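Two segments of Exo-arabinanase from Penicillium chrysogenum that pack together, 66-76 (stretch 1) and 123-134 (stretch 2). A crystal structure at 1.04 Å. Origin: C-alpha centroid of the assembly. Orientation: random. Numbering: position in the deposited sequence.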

# COMPACT_ATOMS: atom_id res chain seq x y z
N GLU A 66 -9.47 -12.27 -14.34
CA GLU A 66 -8.93 -13.02 -13.19
C GLU A 66 -8.00 -14.12 -13.68
O GLU A 66 -8.38 -14.91 -14.58
N ILE A 67 -6.83 -14.22 -13.07
CA ILE A 67 -5.89 -15.26 -13.40
C ILE A 67 -5.64 -16.26 -12.27
O ILE A 67 -5.27 -17.39 -12.55
N SER A 68 -5.84 -15.87 -11.02
CA SER A 68 -5.60 -16.78 -9.87
C SER A 68 -6.24 -16.12 -8.65
O SER A 68 -6.72 -14.98 -8.68
N ARG A 69 -6.23 -16.90 -7.57
CA ARG A 69 -6.63 -16.46 -6.24
C ARG A 69 -5.63 -16.94 -5.22
O ARG A 69 -5.14 -18.09 -5.34
N VAL A 70 -5.30 -16.09 -4.25
CA VAL A 70 -4.40 -16.49 -3.16
C VAL A 70 -5.29 -16.86 -1.98
O VAL A 70 -5.99 -16.00 -1.41
N HIS A 71 -5.28 -18.16 -1.63
CA HIS A 71 -6.08 -18.67 -0.54
C HIS A 71 -5.22 -18.86 0.72
O HIS A 71 -4.00 -19.03 0.66
N ASP A 72 -5.94 -18.84 1.86
CA ASP A 72 -5.29 -19.00 3.16
C ASP A 72 -5.02 -20.46 3.45
O ASP A 72 -5.72 -21.13 4.22
N THR A 73 -3.98 -21.00 2.79
CA THR A 73 -3.58 -22.37 2.96
C THR A 73 -2.83 -22.60 4.27
O THR A 73 -2.71 -23.73 4.72
N VAL A 74 -2.30 -21.52 4.89
CA VAL A 74 -1.50 -21.69 6.09
C VAL A 74 -2.40 -21.79 7.34
O VAL A 74 -2.14 -22.69 8.20
N ASN A 75 -3.39 -20.93 7.49
CA ASN A 75 -4.24 -20.93 8.65
C ASN A 75 -5.67 -21.37 8.41
O ASN A 75 -6.36 -21.78 9.33
N GLY A 76 -6.18 -21.20 7.20
CA GLY A 76 -7.54 -21.47 6.91
C GLY A 76 -8.52 -20.43 7.42
O GLY A 76 -9.72 -20.67 7.40
N ASP A 123 5.57 -18.03 -11.36
CA ASP A 123 5.04 -18.07 -12.70
C ASP A 123 4.17 -16.88 -12.96
O ASP A 123 3.10 -16.96 -13.66
N ASP A 124 4.60 -15.71 -12.46
CA ASP A 124 3.97 -14.43 -12.81
C ASP A 124 2.54 -14.37 -12.33
O ASP A 124 1.70 -13.64 -12.87
N GLY A 125 2.25 -15.03 -11.19
CA GLY A 125 0.94 -14.92 -10.58
C GLY A 125 -0.07 -15.99 -10.95
O GLY A 125 -1.26 -15.81 -10.63
N MET A 126 0.35 -17.06 -11.61
CA MET A 126 -0.58 -18.14 -11.90
C MET A 126 -0.81 -19.08 -10.71
O MET A 126 -1.94 -19.53 -10.49
N THR A 127 0.27 -19.39 -10.01
CA THR A 127 0.21 -20.27 -8.86
C THR A 127 1.00 -19.68 -7.71
O THR A 127 1.92 -18.89 -7.90
N TRP A 128 0.64 -20.10 -6.49
CA TRP A 128 1.15 -19.48 -5.25
C TRP A 128 1.49 -20.56 -4.25
O TRP A 128 0.81 -21.60 -4.15
N ASP A 129 2.50 -20.26 -3.43
CA ASP A 129 2.86 -21.10 -2.31
C ASP A 129 3.15 -20.22 -1.09
O ASP A 129 3.75 -19.15 -1.18
N PHE A 130 2.74 -20.71 0.07
CA PHE A 130 3.06 -20.06 1.35
C PHE A 130 4.57 -20.09 1.56
O PHE A 130 5.19 -21.13 1.37
N VAL A 131 5.13 -18.97 2.02
CA VAL A 131 6.54 -18.88 2.37
C VAL A 131 6.76 -18.72 3.85
O VAL A 131 7.52 -19.52 4.45
N SER A 132 6.16 -17.71 4.50
CA SER A 132 6.41 -17.51 5.91
C SER A 132 5.34 -16.59 6.51
O SER A 132 4.65 -15.85 5.81
N HIS A 133 5.28 -16.65 7.85
CA HIS A 133 4.64 -15.58 8.60
C HIS A 133 5.64 -14.45 8.78
O HIS A 133 6.80 -14.71 9.09
N ILE A 134 5.19 -13.21 8.60
CA ILE A 134 6.04 -12.03 8.90
C ILE A 134 5.82 -11.60 10.34
O ILE A 134 6.77 -11.48 11.11

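What forms the apolar centre of the contact? Val 70 (chi1 t) and Trp 128 (chi1 m, chi2 91°) both point toward the opposing stretch. Val 70 CG2 lies over one face of the indole, 3.5 Å from Trp 128 CE2 and almost on the normal of the five-membered ring, a CH-pi contact.

How does the apolar packing extend from there? Val 74, in rotamer p, covers one face of Phe 130, in rotamer t; Val 74 CB approaches Phe 130 CD1 to 3.7 Å, and its CG2 makes a second CH-pi contact. Beyond Ser 68, Ile 67 (p, t) sets CD1 4.0 Å from Met 126 SD. The Met 126 CA-to-CB bond points away, but its m, m, m chain curls back. Ile 67 CD1 also lies 3.6 Å from Gly 125 O.

Which polar group ties the stretches directly? Ser 68, in rotamer p, works in relay: Trp 128 NE1 donates to Ser 68 OG (3.1 Å, nearly linear) at the indole edge, and Ser 68 OG donates to Gly 125 O (2.6 Å).

Where does water take over? One water donates to Ile 67 O (2.8 Å) and Met 126 O (2.7 Å), joining two acceptors. Another links Thr 73 OG1 (2.7 Å) with Phe 130 N (3.2 Å), whose hydrogen it accepts.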

# COMPACT_ATOMS: atom_id res chain seq x y z
CB GLU A 66 -10.12 -13.58 -12.39
CG GLU A 66 -9.63 -14.21 -11.05
CD GLU A 66 -10.75 -14.53 -10.09
OE1 GLU A 66 -11.74 -15.06 -10.54
OE2 GLU A 66 -10.71 -14.30 -8.86
CB ILE A 67 -4.56 -14.72 -13.92
CG1 ILE A 67 -3.77 -13.85 -12.94
CG2 ILE A 67 -4.79 -13.93 -15.21
CD1 ILE A 67 -2.30 -13.65 -13.33
CB SER A 68 -4.14 -17.03 -9.65
OG SER A 68 -3.48 -15.81 -9.26
CB ARG A 69 -8.04 -16.99 -5.90
CG ARG A 69 -9.11 -16.46 -6.81
CD ARG A 69 -10.41 -17.23 -6.60
NE ARG A 69 -11.39 -16.69 -7.50
CZ ARG A 69 -12.65 -17.05 -7.61
NH1 ARG A 69 -13.10 -17.97 -6.77
NH2 ARG A 69 -13.43 -16.47 -8.49
CB VAL A 70 -3.39 -15.42 -2.82
CG1 VAL A 70 -2.31 -16.04 -1.90
CG2 VAL A 70 -2.73 -14.84 -4.09
CB HIS A 71 -6.67 -20.03 -0.92
CG HIS A 71 -7.59 -20.00 -2.06
ND1 HIS A 71 -8.92 -19.75 -1.99
CD2 HIS A 71 -7.32 -20.22 -3.36
CE1 HIS A 71 -9.44 -19.81 -3.24
NE2 HIS A 71 -8.51 -20.09 -4.07
CB ASP A 72 -6.13 -18.39 4.26
CG ASP A 72 -5.38 -18.34 5.60
OD1 ASP A 72 -4.24 -18.86 5.68
OD2 ASP A 72 -5.97 -17.77 6.55
CB THR A 73 -2.69 -22.83 1.78
OG1 THR A 73 -1.55 -22.01 1.75
CG2 THR A 73 -3.46 -22.78 0.49
CB VAL A 74 -0.44 -20.62 6.18
CG1 VAL A 74 -0.97 -19.21 6.19
CG2 VAL A 74 0.42 -20.93 7.41
CB ASN A 75 -4.32 -19.52 9.25
CG ASN A 75 -2.99 -19.01 9.77
OD1 ASN A 75 -2.16 -19.76 10.29
ND2 ASN A 75 -2.81 -17.70 9.67
CB ASP A 123 4.27 -19.40 -12.95
CG ASP A 123 3.19 -19.66 -11.92
OD1 ASP A 123 2.80 -18.75 -11.15
OD2 ASP A 123 2.71 -20.82 -11.88
CB ASP A 124 4.09 -14.10 -14.31
CG ASP A 124 5.53 -13.91 -14.79
OD1 ASP A 124 6.36 -13.56 -13.98
OD2 ASP A 124 5.83 -14.05 -16.00
CB MET A 126 -0.15 -18.91 -13.13
CG MET A 126 -0.05 -18.04 -14.39
SD MET A 126 -1.57 -17.26 -14.89
CE MET A 126 -2.62 -18.64 -15.11
CB THR A 127 0.70 -21.71 -9.15
OG1 THR A 127 2.08 -21.64 -9.48
CG2 THR A 127 -0.11 -22.33 -10.26
CB TRP A 128 0.07 -18.58 -4.61
CG TRP A 128 -0.35 -17.48 -5.52
CD1 TRP A 128 -1.37 -17.48 -6.42
CD2 TRP A 128 0.26 -16.22 -5.62
NE1 TRP A 128 -1.37 -16.26 -7.03
CE2 TRP A 128 -0.41 -15.45 -6.58
CE3 TRP A 128 1.34 -15.59 -4.94
CZ2 TRP A 128 -0.03 -14.16 -6.89
CZ3 TRP A 128 1.70 -14.31 -5.24
CH2 TRP A 128 1.01 -13.58 -6.22
CB ASP A 129 4.12 -21.91 -2.58
CG ASP A 129 3.79 -23.04 -3.52
OD1 ASP A 129 3.21 -24.07 -3.07
OD2 ASP A 129 4.10 -22.87 -4.72
CB PHE A 130 2.33 -20.76 2.49
CG PHE A 130 2.77 -20.29 3.87
CD1 PHE A 130 2.37 -19.10 4.37
CD2 PHE A 130 3.58 -21.09 4.65
CE1 PHE A 130 2.80 -18.67 5.59
CE2 PHE A 130 4.01 -20.67 5.89
CZ PHE A 130 3.62 -19.44 6.38
CB VAL A 131 7.25 -17.73 1.58
CG1 VAL A 131 8.71 -17.74 1.94
CG2 VAL A 131 7.06 -17.87 0.08
CB SER A 132 7.78 -16.93 6.13
OG SER A 132 7.83 -15.68 5.54
CB HIS A 133 4.29 -16.05 10.00
CG HIS A 133 3.31 -17.17 10.04
ND1 HIS A 133 3.52 -18.56 10.02
CD2 HIS A 133 2.00 -17.01 10.08
CE1 HIS A 133 2.32 -19.17 10.05
NE2 HIS A 133 1.37 -18.23 10.09
CB ILE A 134 5.73 -10.90 7.88
CG1 ILE A 134 5.82 -11.40 6.43
CG2 ILE A 134 6.66 -9.74 8.16
CD1 ILE A 134 5.71 -10.36 5.35
O HOH W 1 -4.09 -19.85 -12.06
O HOH W 2 0.27 -22.73 -0.07